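PDB 3FF4: uncharacterized protein, which is of unknown function but probably binds coenzyme A or a related nucleotide through a Rossmann-like domain. Local coordinates for residues 28-33 against 115-120; 39-44 against 49-54; 61-66 against 111-116; 86-91 against 95-100. One frame throughout, in Å; residues are numbered along the deposited sequence. Where two conformers were deposited one is given.

All four contacts belong to one Rossmann-like domain with a parallel sheet of strand order 2-1-3-4-5. Contacts 1 and 3 share Val-115 and Met-116 on helix 113-119, and their centres lie 10 Å apart. Contacts 3 and 4 are equally close and are joined directly: Asn-89 OD1 of 86-91 lies 2.7 Å from Thr-113 OG1 of 111-116, a probable hydrogen bond, while strands 61-64 and 85-88 pair within the sheet. Contact 1 touches contact 4 through Met-116 and Ile-87. Contact 2 stands apart, its centre 22 Å from those of contacts 1 and 4, and touches none of the others.

Contact 1: residues 28-33 against 115-120; sequences KSHGHE and VMLSAG
Leu-117 meets two histidines with one methyl branch, CD2, while its CB adds a contact 3.9 Å from CE1 of His-30. CD2 lies over one face of the His-30 imidazole, 4.0 Å from the ring centroid and 22° off the normal, which meets the geometry of a CH-pi contact. It stands 3.7 Å above the plane, offset toward the rim, with CG of the ring its nearest atom. The same CD2 reaches His-32 obliquely, 3.7 Å from its NE2. Leu-117 carries CG beside its backbone N (chi1 -80°), and its side chain runs past both histidines in the opposite direction.

No hydrogen bond crosses between the segments. His-30 ND1 is bonded to Arg-26 O in the preceding helical turn, and His-32 ND1 to Lys-5 N, so one nitrogen of each imidazole has a partner away from the leucine's own segment. Phe-122 meets the His-32 ring edge-to-face.

Backbone bonds end the first helix. Gly-31 N donates to Lys-28 O at 2.9 Å, and positive phi at Gly-31 (97°) completes a Schellman motif. The arrangement joins the C-terminal end of helix 19-30 and the loop after it to helix 113-119 in this Rossmann-like domain.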
loop_
_atom_site.group_PDB
_atom_site.type_symbol
_atom_site.label_atom_id
_atom_site.label_comp_id
_atom_site.label_asym_id
_atom_site.label_seq_id
_atom_site.Cartn_x
_atom_site.Cartn_y
_atom_site.Cartn_z
ATOM N N LYS A 28 -9.561 6.569 -3.822
ATOM C CA LYS A 28 -9.975 7.424 -4.918
ATOM C C LYS A 28 -11.158 8.290 -4.526
ATOM O O LYS A 28 -11.128 9.486 -4.760
ATOM C CB LYS A 28 -10.288 6.627 -6.176
ATOM C CG LYS A 28 -10.731 7.517 -7.315
ATOM C CD LYS A 28 -10.892 6.760 -8.618
ATOM C CE LYS A 28 -11.778 7.563 -9.571
ATOM N NZ LYS A 28 -11.004 7.712 -10.805
ATOM N N SER A 29 -12.185 7.709 -3.907
ATOM C CA SER A 29 -13.388 8.505 -3.613
ATOM C C SER A 29 -13.097 9.512 -2.519
ATOM O O SER A 29 -13.818 10.498 -2.385
ATOM C CB SER A 29 -14.610 7.650 -3.239
ATOM O OG SER A 29 -14.378 6.992 -2.011
ATOM N N HIS A 30 -12.055 9.255 -1.734
ATOM C CA HIS A 30 -11.607 10.214 -0.725
ATOM C C HIS A 30 -10.668 11.278 -1.293
ATOM O O HIS A 30 -10.385 12.256 -0.618
ATOM C CB HIS A 30 -10.980 9.518 0.500
ATOM C CG HIS A 30 -11.989 9.038 1.498
ATOM N ND1 HIS A 30 -12.544 7.779 1.448
ATOM C CD2 HIS A 30 -12.564 9.658 2.553
ATOM C CE1 HIS A 30 -13.404 7.635 2.441
ATOM N NE2 HIS A 30 -13.431 8.762 3.128
ATOM N N GLY A 31 -10.203 11.100 -2.528
ATOM C CA GLY A 31 -9.402 12.134 -3.196
ATOM C C GLY A 31 -7.890 11.945 -3.114
ATOM O O GLY A 31 -7.123 12.787 -3.592
ATOM N N HIS A 32 -7.459 10.850 -2.502
ATOM C CA HIS A 32 -6.042 10.496 -2.494
ATOM C C HIS A 32 -5.611 9.991 -3.867
ATOM O O HIS A 32 -6.371 9.280 -4.520
ATOM C CB HIS A 32 -5.772 9.406 -1.453
ATOM C CG HIS A 32 -6.210 9.792 -0.072
ATOM N ND1 HIS A 32 -5.454 10.604 0.749
ATOM C CD2 HIS A 32 -7.335 9.500 0.619
ATOM C CE1 HIS A 32 -6.089 10.778 1.898
ATOM N NE2 HIS A 32 -7.236 10.123 1.841
ATOM N N GLU A 33 -4.402 10.357 -4.291
ATOM C CA GLU A 33 -3.778 9.735 -5.459
ATOM C C GLU A 33 -3.312 8.317 -5.083
ATOM O O GLU A 33 -2.507 8.145 -4.162
ATOM C CB GLU A 33 -2.603 10.577 -5.954
ATOM C CG GLU A 33 -1.706 9.847 -6.930
ATOM C CD GLU A 33 -0.623 10.751 -7.508
ATOM O OE1 GLU A 33 -0.167 11.706 -6.807
ATOM O OE2 GLU A 33 -0.253 10.514 -8.677
ATOM N N VAL A 115 -11.332 0.788 7.030
ATOM C CA VAL A 115 -11.736 1.249 8.362
ATOM C C VAL A 115 -11.096 2.589 8.695
ATOM O O VAL A 115 -11.779 3.503 9.191
ATOM C CB VAL A 115 -11.446 0.189 9.430
ATOM C CG1 VAL A 115 -11.709 0.730 10.841
ATOM C CG2 VAL A 115 -12.315 -1.043 9.157
HETATM N N MSE A 116 -9.810 2.722 8.376
HETATM C CA MSE A 116 -9.098 3.955 8.641
HETATM C C MSE A 116 -9.685 5.150 7.886
HETATM O O MSE A 116 -9.836 6.238 8.449
HETATM C CB MSE A 116 -7.596 3.781 8.389
HETATM C CG MSE A 116 -6.950 2.907 9.458
HETATM SE SE MSE A 116 -5.217 2.300 8.772
HETATM C CE MSE A 116 -4.158 3.969 8.862
ATOM N N LEU A 117 -10.035 4.946 6.620
ATOM C CA LEU A 117 -10.602 6.027 5.838
ATOM C C LEU A 117 -11.946 6.427 6.441
ATOM O O LEU A 117 -12.267 7.621 6.542
ATOM C CB LEU A 117 -10.720 5.636 4.349
ATOM C CG LEU A 117 -9.393 5.757 3.566
ATOM C CD1 LEU A 117 -9.323 4.861 2.331
ATOM C CD2 LEU A 117 -9.140 7.251 3.197
ATOM N N SER A 118 -12.739 5.442 6.861
ATOM C CA SER A 118 -14.040 5.748 7.459
ATOM C C SER A 118 -13.893 6.388 8.830
ATOM O O SER A 118 -14.594 7.354 9.150
ATOM C CB SER A 118 -14.905 4.497 7.556
ATOM O OG SER A 118 -15.510 4.223 6.315
ATOM N N ALA A 119 -12.969 5.861 9.626
ATOM C CA ALA A 119 -12.793 6.310 10.998
ATOM C C ALA A 119 -12.168 7.688 11.073
ATOM O O ALA A 119 -12.199 8.315 12.121
ATOM C CB ALA A 119 -11.961 5.311 11.771
ATOM N N GLY A 120 -11.586 8.151 9.968
ATOM C CA GLY A 120 -10.920 9.452 9.942
ATOM C C GLY A 120 -9.484 9.376 10.435
ATOM O O GLY A 120 -8.879 10.392 10.772
#

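Contact 2: residues 39-44 against 49-54; sequences RKKGEV and IINERP
Ile-49 and Asn-51 face the backbone of 39-44 across a small beta hairpin, whose short strands 43-44 and 47-48 pair antiparallel beside the Rossmann-like domain's edge strand 34-37. Ile-49 N donates to Gly-42 O at 2.9 Å in a nearly straight bond, with an N-H...O angle of 177°.

Farther from the hairpin turn, the Asn-51 amide takes over the bridging. Its CG sits beside the backbone N (chi1 -64°), which directs the amide at 39-44. ND2 donates to Lys-40 O at 3.0 Å; that oxygen lies close to the amide plane of Asn-51, although the donor stands well above the carbonyl plane of Lys-40. ND2 also bonds Gly-38 O just before the segment, engaging the nitrogen twice. On the other end of the amide, OD1 accepts from Lys-41 NZ at 3.1 Å, from a lysine chain bent at chi2 and chi4 that crosses the asparagine at about a right angle. A water also donates to OD1 and to Ile-49 O, while receiving a weak bond from Gly-42 N.

Other charged ends are held outside the pair: Lys-40 NZ forms a salt bridge with Glu-15, and Arg-53 NE one with Glu-74. Arg-53 NH1 turns back on its own segment, donating to Glu-52 O.

The Ile-49 side chain accompanies these polar bonds. Its CG2 makes a carbon-to-oxygen approach to Lys-40 O, and the apolar contact is on the hairpin side, where its CG1 packs against Val-44 CG2 at 3.8 Å.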
loop_
_atom_site.group_PDB
_atom_site.type_symbol
_atom_site.label_atom_id
_atom_site.label_comp_id
_atom_site.label_asym_id
_atom_site.label_seq_id
_atom_site.Cartn_x
_atom_site.Cartn_y
_atom_site.Cartn_z
ATOM N N ARG A 39 2.108 -7.847 -9.077
ATOM C CA ARG A 39 2.469 -8.796 -10.123
ATOM C C ARG A 39 1.324 -9.117 -11.079
ATOM O O ARG A 39 1.562 -9.617 -12.174
ATOM C CB ARG A 39 3.059 -10.089 -9.538
ATOM C CG ARG A 39 2.116 -10.879 -8.662
ATOM C CD ARG A 39 2.652 -12.289 -8.480
ATOM N NE ARG A 39 2.000 -12.986 -7.380
ATOM C CZ ARG A 39 2.135 -14.289 -7.143
ATOM N NH1 ARG A 39 2.897 -15.035 -7.936
ATOM N NH2 ARG A 39 1.502 -14.844 -6.116
ATOM N N LYS A 40 0.086 -8.832 -10.671
ATOM C CA LYS A 40 -1.084 -9.087 -11.534
ATOM C C LYS A 40 -1.167 -8.083 -12.690
ATOM O O LYS A 40 -0.916 -6.897 -12.511
ATOM C CB LYS A 40 -2.372 -9.074 -10.707
ATOM C CG LYS A 40 -2.702 -10.431 -10.123
ATOM C CD LYS A 40 -3.522 -10.296 -8.846
ATOM C CE LYS A 40 -4.052 -11.668 -8.377
ATOM N NZ LYS A 40 -5.228 -11.495 -7.448
ATOM N N LYS A 41 -1.491 -8.592 -13.872
ATOM C CA LYS A 41 -1.697 -7.775 -15.066
ATOM C C LYS A 41 -3.078 -7.127 -15.026
ATOM O O LYS A 41 -4.033 -7.721 -14.528
ATOM C CB LYS A 41 -1.597 -8.651 -16.311
ATOM C CG LYS A 41 -0.258 -9.329 -16.475
ATOM C CD LYS A 41 0.612 -8.607 -17.505
ATOM C CE LYS A 41 2.070 -9.089 -17.429
ATOM N NZ LYS A 41 3.041 -7.929 -17.383
ATOM N N GLY A 42 -3.189 -5.910 -15.539
ATOM C CA GLY A 42 -4.501 -5.280 -15.652
ATOM C C GLY A 42 -4.556 -3.804 -15.320
ATOM O O GLY A 42 -3.519 -3.138 -15.222
ATOM N N GLU A 43 -5.776 -3.295 -15.141
ATOM C CA GLU A 43 -6.002 -1.878 -14.825
ATOM C C GLU A 43 -6.956 -1.738 -13.640
ATOM O O GLU A 43 -7.980 -2.438 -13.571
ATOM C CB GLU A 43 -6.631 -1.128 -16.009
ATOM C CG GLU A 43 -8.131 -0.937 -15.809
ATOM C CD GLU A 43 -8.742 0.097 -16.722
ATOM O OE1 GLU A 43 -8.273 0.245 -17.872
ATOM O OE2 GLU A 43 -9.710 0.753 -16.278
ATOM N N VAL A 44 -6.637 -0.808 -12.742
ATOM C CA VAL A 44 -7.447 -0.554 -11.558
ATOM C C VAL A 44 -7.948 0.874 -11.702
ATOM O O VAL A 44 -7.159 1.825 -11.741
ATOM C CB VAL A 44 -6.641 -0.721 -10.242
ATOM C CG1 VAL A 44 -7.491 -0.307 -9.031
ATOM C CG2 VAL A 44 -6.136 -2.164 -10.100
ATOM N N ILE A 49 -1.719 -1.398 -13.826
ATOM C CA ILE A 49 -0.977 -1.874 -12.667
ATOM C C ILE A 49 0.483 -1.956 -13.074
ATOM O O ILE A 49 0.818 -2.580 -14.092
ATOM C CB ILE A 49 -1.455 -3.277 -12.214
ATOM C CG1 ILE A 49 -2.951 -3.246 -11.872
ATOM C CG2 ILE A 49 -0.587 -3.784 -11.035
ATOM C CD1 ILE A 49 -3.551 -4.636 -11.644
ATOM N N ILE A 50 1.350 -1.327 -12.285
ATOM C CA ILE A 50 2.789 -1.320 -12.567
ATOM C C ILE A 50 3.414 -2.649 -12.141
ATOM O O ILE A 50 3.375 -3.033 -10.954
ATOM C CB ILE A 50 3.491 -0.102 -11.912
ATOM C CG1 ILE A 50 2.890 1.204 -12.464
ATOM C CG2 ILE A 50 5.007 -0.184 -12.115
ATOM C CD1 ILE A 50 3.140 2.442 -11.633
ATOM N N ASN A 51 3.950 -3.379 -13.129
ATOM C CA ASN A 51 4.466 -4.709 -12.851
ATOM C C ASN A 51 5.957 -4.690 -12.598
ATOM O O ASN A 51 6.502 -5.678 -12.135
ATOM C CB ASN A 51 4.105 -5.707 -13.952
ATOM C CG ASN A 51 2.613 -5.928 -14.080
ATOM O OD1 ASN A 51 2.105 -6.017 -15.187
ATOM N ND2 ASN A 51 1.896 -6.003 -12.953
ATOM N N GLU A 52 6.626 -3.581 -12.916
ATOM C CA GLU A 52 8.011 -3.416 -12.467
ATOM C C GLU A 52 7.996 -2.731 -11.105
ATOM O O GLU A 52 6.937 -2.581 -10.486
ATOM C CB GLU A 52 8.868 -2.612 -13.451
ATOM C CG GLU A 52 8.980 -3.221 -14.829
ATOM C CD GLU A 52 7.657 -3.159 -15.597
ATOM O OE1 GLU A 52 6.952 -2.122 -15.497
ATOM O OE2 GLU A 52 7.325 -4.153 -16.289
ATOM N N ARG A 53 9.176 -2.341 -10.635
ATOM C CA ARG A 53 9.293 -1.643 -9.372
ATOM C C ARG A 53 9.984 -0.261 -9.530
ATOM O O ARG A 53 11.104 -0.059 -9.045
ATOM C CB ARG A 53 9.974 -2.547 -8.337
ATOM C CG ARG A 53 9.210 -3.846 -8.055
ATOM C CD ARG A 53 7.835 -3.590 -7.366
ATOM N NE ARG A 53 7.093 -4.823 -7.029
ATOM C CZ ARG A 53 6.232 -5.472 -7.836
ATOM N NH1 ARG A 53 5.972 -5.039 -9.076
ATOM N NH2 ARG A 53 5.624 -6.581 -7.407
ATOM N N PRO A 54 9.310 0.707 -10.195
ATOM C CA PRO A 54 9.982 2.013 -10.318
ATOM C C PRO A 54 10.005 2.728 -8.956
ATOM O O PRO A 54 9.021 2.661 -8.204
ATOM C CB PRO A 54 9.078 2.763 -11.298
ATOM C CG PRO A 54 7.677 2.205 -10.966
ATOM C CD PRO A 54 7.960 0.727 -10.797
HETATM O O HOH W 1 -0.150 -4.622 -15.592
#

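Contact 3: residues 61-66 against 111-116; sequences TVTLYI and GCTLVM
This is a small, buried contact between two threonine hydroxyls, joining the central strand 61-64 of the parallel sheet to the first turn of helix 113-119. Thr-63 OG1 and Thr-113 OG1 are 2.6 Å apart, and the bond runs from Thr-63 to Thr-113. With OG1 of Thr-63 opposite the backbone N (chi1 -171°), the hydroxyl is the branch that meets Thr-113. On the helix, OG1 of Thr-113 lies beside its own backbone N (chi1 -58°), and the two side chains cross at a slant.

Asn-89 gives both hydroxyls a second partner: its OD1 bonds Thr-113 OG1, and its ND2 bonds both Thr-63 OG1 and Leu-64 O. These three bonds hold the buried amide in its orientation and tie the two threonines to the end of the neighbouring strand.

Tyr-65 adds a more distant approach. Its OH comes within 3.5 Å of Thr-113 CB, and its ring is oblique to the threonine hydroxyl.

The helix begins with its own cap. Cys-112 occupies the N-cap position, where SG accepts from Val-115 N at 3.6 Å with an N-H...S angle of 169°; Met-116 N reaches Cys-112 O at 2.8 Å, closing the first helical turn.

Around the contact, Thr-63 packs on Thr-7 and Ile-9 of strand 7-10, while Tyr-65 lies against Tyr-19, Ala-20 and Ala-23 of helix 19-30. The pair of threonines consequently sits on the sheet face that carries helices 19-30 and 113-119.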
loop_
_atom_site.group_PDB
_atom_site.type_symbol
_atom_site.label_atom_id
_atom_site.label_comp_id
_atom_site.label_asym_id
_atom_site.label_seq_id
_atom_site.Cartn_x
_atom_site.Cartn_y
_atom_site.Cartn_z
ATOM N N THR A 61 2.259 6.927 1.904
ATOM C CA THR A 61 1.847 5.675 2.499
ATOM C C THR A 61 1.996 4.540 1.493
ATOM O O THR A 61 1.548 4.652 0.349
ATOM C CB THR A 61 0.351 5.755 2.965
ATOM O OG1 THR A 61 0.219 6.722 4.009
ATOM C CG2 THR A 61 -0.137 4.395 3.462
ATOM N N VAL A 62 2.626 3.446 1.910
ATOM C CA VAL A 62 2.510 2.193 1.175
ATOM C C VAL A 62 1.420 1.388 1.917
ATOM O O VAL A 62 1.502 1.179 3.126
ATOM C CB VAL A 62 3.837 1.437 1.099
ATOM C CG1 VAL A 62 3.642 0.020 0.470
ATOM C CG2 VAL A 62 4.896 2.276 0.302
ATOM N N THR A 63 0.381 0.986 1.196
ATOM C CA THR A 63 -0.632 0.092 1.783
ATOM C C THR A 63 -0.505 -1.321 1.191
ATOM O O THR A 63 -0.564 -1.542 -0.036
ATOM C CB THR A 63 -2.093 0.680 1.730
ATOM O OG1 THR A 63 -3.002 -0.138 2.503
ATOM C CG2 THR A 63 -2.603 0.842 0.252
ATOM N N LEU A 64 -0.278 -2.265 2.089
ATOM C CA LEU A 64 0.135 -3.616 1.746
ATOM C C LEU A 64 -1.022 -4.594 1.599
ATOM O O LEU A 64 -1.826 -4.762 2.537
ATOM C CB LEU A 64 1.033 -4.171 2.839
ATOM C CG LEU A 64 2.477 -3.695 2.907
ATOM C CD1 LEU A 64 3.084 -4.384 4.120
ATOM C CD2 LEU A 64 3.210 -4.112 1.637
ATOM N N TYR A 65 -1.064 -5.253 0.439
ATOM C CA TYR A 65 -2.001 -6.333 0.207
ATOM C C TYR A 65 -1.278 -7.547 -0.333
ATOM O O TYR A 65 -1.783 -8.170 -1.236
ATOM C CB TYR A 65 -3.139 -5.905 -0.743
ATOM C CG TYR A 65 -4.060 -4.948 -0.054
ATOM C CD1 TYR A 65 -5.058 -5.419 0.814
ATOM C CD2 TYR A 65 -3.896 -3.557 -0.202
ATOM C CE1 TYR A 65 -5.902 -4.527 1.502
ATOM C CE2 TYR A 65 -4.758 -2.654 0.476
ATOM C CZ TYR A 65 -5.740 -3.149 1.311
ATOM O OH TYR A 65 -6.561 -2.285 2.002
ATOM N N ILE A 66 -0.081 -7.844 0.175
ATOM C CA ILE A 66 0.654 -9.055 -0.200
ATOM C C ILE A 66 0.941 -9.769 1.104
ATOM O O ILE A 66 1.097 -9.121 2.129
ATOM C CB ILE A 66 1.992 -8.758 -0.937
ATOM C CG1 ILE A 66 2.712 -7.576 -0.279
ATOM C CG2 ILE A 66 1.758 -8.423 -2.425
ATOM C CD1 ILE A 66 4.208 -7.469 -0.710
ATOM N N GLY A 111 -3.678 -1.905 10.648
ATOM C CA GLY A 111 -5.091 -1.538 10.596
ATOM C C GLY A 111 -5.628 -1.852 9.207
ATOM O O GLY A 111 -4.871 -2.279 8.342
ATOM N N CYS A 112 -6.924 -1.655 8.995
ATOM C CA CYS A 112 -7.537 -1.824 7.684
ATOM C C CYS A 112 -7.670 -0.452 7.047
ATOM O O CYS A 112 -8.259 0.478 7.637
ATOM C CB CYS A 112 -8.899 -2.511 7.824
ATOM S SG CYS A 112 -9.898 -2.435 6.323
ATOM N N THR A 113 -7.085 -0.305 5.861
ATOM C CA THR A 113 -7.201 0.921 5.081
ATOM C C THR A 113 -8.642 1.415 4.972
ATOM O O THR A 113 -8.874 2.598 5.107
ATOM C CB THR A 113 -6.561 0.777 3.664
ATOM O OG1 THR A 113 -5.169 0.427 3.803
ATOM C CG2 THR A 113 -6.699 2.119 2.870
ATOM N N LEU A 114 -9.607 0.514 4.738
ATOM C CA LEU A 114 -11.015 0.912 4.612
ATOM C C LEU A 114 -11.560 1.495 5.927
ATOM O O LEU A 114 -12.150 2.579 5.941
ATOM C CB LEU A 114 -11.896 -0.267 4.159
ATOM C CG LEU A 114 -11.452 -1.121 2.962
ATOM C CD1 LEU A 114 -12.509 -2.218 2.612
ATOM C CD2 LEU A 114 -11.222 -0.205 1.761
ATOM N N VAL A 115 -11.332 0.788 7.030
ATOM C CA VAL A 115 -11.736 1.249 8.362
ATOM C C VAL A 115 -11.096 2.589 8.695
ATOM O O VAL A 115 -11.779 3.503 9.191
ATOM C CB VAL A 115 -11.446 0.189 9.430
ATOM C CG1 VAL A 115 -11.709 0.730 10.841
ATOM C CG2 VAL A 115 -12.315 -1.043 9.157
HETATM N N MSE A 116 -9.810 2.722 8.376
HETATM C CA MSE A 116 -9.098 3.955 8.641
HETATM C C MSE A 116 -9.685 5.150 7.886
HETATM O O MSE A 116 -9.836 6.238 8.449
HETATM C CB MSE A 116 -7.596 3.781 8.389
HETATM C CG MSE A 116 -6.950 2.907 9.458
HETATM SE SE MSE A 116 -5.217 2.300 8.772
HETATM C CE MSE A 116 -4.158 3.969 8.862
#

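Contact 4: residues 86-91 against 95-100; sequences VIFNPG and EELEEI
Phe-88 meets Leu-97 at the edge of its ring and Glu-98 over one face, and both of these contacts are tight. Leu-97 comes to the rim: its CG lies in the ring plane, 4.0 Å from CZ, and its CD2 stands equally far from CE1. Leu-97 CG is extended away from its backbone N (chi1 179°), carrying the branched end to the ring edge. Leu-97 also packs on Tyr-75 and Ile-78 of helix 75-81, and Phe-88 on Leu-64 of the adjoining strand.

Glu-98 instead lies over the face. Its CG stands 3.8 Å above the ring plane, displaced toward the rim, and 4.0 Å from the centroid at 17° off the normal, a CH-pi contact made by the aliphatic part of an acidic side chain.

These residues belong to a beta-alpha-beta unit of the Rossmann-like domain, formed by strand 85-88, helix 95-103 and strand 107-110. Phe-88 is the last residue of strand 85-88 and meets the first turn of helix 95-103; Pro-108 and Ile-110 of the following strand touch both Phe-88 and Glu-98.

Beyond CG the contact becomes looser. Glu-98 is partly exposed, unlike buried Leu-97. Its chain continues extended to a carboxylate whose plane is 63° from that of the ring, and OE1 accepts from Asn-94 N just before the helical segment.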
loop_
_atom_site.group_PDB
_atom_site.type_symbol
_atom_site.label_atom_id
_atom_site.label_comp_id
_atom_site.label_asym_id
_atom_site.label_seq_id
_atom_site.Cartn_x
_atom_site.Cartn_y
_atom_site.Cartn_z
ATOM N N VAL A 86 3.770 2.731 6.453
ATOM C CA VAL A 86 3.387 1.524 5.756
ATOM C C VAL A 86 2.216 0.896 6.532
ATOM O O VAL A 86 2.319 0.693 7.750
ATOM C CB VAL A 86 4.554 0.523 5.613
ATOM C CG1 VAL A 86 4.084 -0.783 4.980
ATOM C CG2 VAL A 86 5.707 1.096 4.752
ATOM N N ILE A 87 1.107 0.634 5.843
ATOM C CA ILE A 87 -0.078 0.015 6.491
ATOM C C ILE A 87 -0.115 -1.502 6.232
ATOM O O ILE A 87 -0.055 -1.952 5.061
ATOM C CB ILE A 87 -1.406 0.616 6.012
ATOM C CG1 ILE A 87 -1.430 2.122 6.250
ATOM C CG2 ILE A 87 -2.634 -0.102 6.722
ATOM C CD1 ILE A 87 -2.643 2.856 5.642
ATOM N N PHE A 88 -0.146 -2.265 7.330
ATOM C CA PHE A 88 -0.345 -3.732 7.325
ATOM C C PHE A 88 -1.841 -4.068 7.482
ATOM O O PHE A 88 -2.366 -4.157 8.618
ATOM C CB PHE A 88 0.486 -4.367 8.458
ATOM C CG PHE A 88 1.950 -4.202 8.254
ATOM C CD1 PHE A 88 2.708 -5.223 7.702
ATOM C CD2 PHE A 88 2.555 -2.975 8.484
ATOM C CE1 PHE A 88 4.065 -5.027 7.470
ATOM C CE2 PHE A 88 3.906 -2.784 8.234
ATOM C CZ PHE A 88 4.657 -3.796 7.740
ATOM N N ASN A 89 -2.527 -4.226 6.339
ATOM C CA ASN A 89 -3.941 -4.620 6.318
ATOM C C ASN A 89 -4.083 -6.075 6.800
ATOM O O ASN A 89 -3.081 -6.798 6.836
ATOM C CB ASN A 89 -4.531 -4.384 4.921
ATOM C CG ASN A 89 -4.356 -2.956 4.488
ATOM O OD1 ASN A 89 -5.074 -2.070 4.945
ATOM N ND2 ASN A 89 -3.358 -2.705 3.671
ATOM N N PRO A 90 -5.306 -6.491 7.198
ATOM C CA PRO A 90 -5.507 -7.818 7.745
ATOM C C PRO A 90 -4.900 -8.949 6.926
ATOM O O PRO A 90 -5.145 -9.082 5.703
ATOM C CB PRO A 90 -7.047 -7.923 7.866
ATOM C CG PRO A 90 -7.430 -6.489 8.273
ATOM C CD PRO A 90 -6.543 -5.686 7.272
ATOM N N GLY A 91 -4.105 -9.743 7.633
ATOM C CA GLY A 91 -3.408 -10.892 7.087
ATOM C C GLY A 91 -2.048 -10.552 6.493
ATOM O O GLY A 91 -1.357 -11.450 5.997
ATOM N N GLU A 95 6.017 -9.030 11.703
ATOM C CA GLU A 95 6.748 -8.345 12.767
ATOM C C GLU A 95 8.154 -7.944 12.342
ATOM O O GLU A 95 8.563 -6.822 12.613
ATOM C CB GLU A 95 6.764 -9.136 14.073
ATOM C CG GLU A 95 7.449 -8.364 15.185
ATOM C CD GLU A 95 7.138 -8.909 16.556
ATOM O OE1 GLU A 95 6.065 -8.558 17.101
ATOM O OE2 GLU A 95 7.978 -9.662 17.094
ATOM N N GLU A 96 8.864 -8.835 11.651
ATOM C CA GLU A 96 10.188 -8.516 11.125
ATOM C C GLU A 96 10.154 -7.263 10.242
ATOM O O GLU A 96 10.981 -6.349 10.406
ATOM C CB GLU A 96 10.783 -9.695 10.344
ATOM C CG GLU A 96 11.935 -9.255 9.441
ATOM C CD GLU A 96 12.589 -10.396 8.687
ATOM O OE1 GLU A 96 11.953 -10.962 7.761
ATOM O OE2 GLU A 96 13.754 -10.719 9.015
ATOM N N LEU A 97 9.188 -7.191 9.328
ATOM C CA LEU A 97 9.136 -6.015 8.454
ATOM C C LEU A 97 8.766 -4.735 9.223
ATOM O O LEU A 97 9.342 -3.672 8.975
ATOM C CB LEU A 97 8.263 -6.229 7.194
ATOM C CG LEU A 97 8.185 -4.974 6.286
ATOM C CD1 LEU A 97 9.562 -4.525 5.825
ATOM C CD2 LEU A 97 7.282 -5.148 5.048
ATOM N N GLU A 98 7.813 -4.830 10.140
ATOM C CA GLU A 98 7.530 -3.705 11.061
ATOM C C GLU A 98 8.811 -3.124 11.725
ATOM O O GLU A 98 9.035 -1.906 11.704
ATOM C CB GLU A 98 6.502 -4.137 12.121
ATOM C CG GLU A 98 5.161 -4.563 11.492
ATOM C CD GLU A 98 4.257 -5.421 12.418
ATOM O OE1 GLU A 98 3.529 -6.292 11.877
ATOM O OE2 GLU A 98 4.260 -5.220 13.653
ATOM N N GLU A 99 9.641 -3.997 12.293
ATOM C CA GLU A 99 10.862 -3.561 12.973
ATOM C C GLU A 99 11.856 -2.956 12.017
ATOM O O GLU A 99 12.470 -1.943 12.334
ATOM C CB GLU A 99 11.539 -4.713 13.690
ATOM C CG GLU A 99 10.755 -5.180 14.853
ATOM C CD GLU A 99 11.399 -6.360 15.549
ATOM O OE1 GLU A 99 12.639 -6.574 15.395
ATOM O OE2 GLU A 99 10.645 -7.071 16.262
ATOM N N ILE A 100 12.016 -3.575 10.852
ATOM C CA ILE A 100 12.936 -3.048 9.847
ATOM C C ILE A 100 12.489 -1.645 9.438
ATOM O O ILE A 100 13.305 -0.709 9.351
ATOM C CB ILE A 100 13.038 -3.979 8.629
ATOM C CG1 ILE A 100 13.820 -5.248 8.995
ATOM C CG2 ILE A 100 13.701 -3.256 7.465
ATOM C CD1 ILE A 100 13.813 -6.306 7.899
#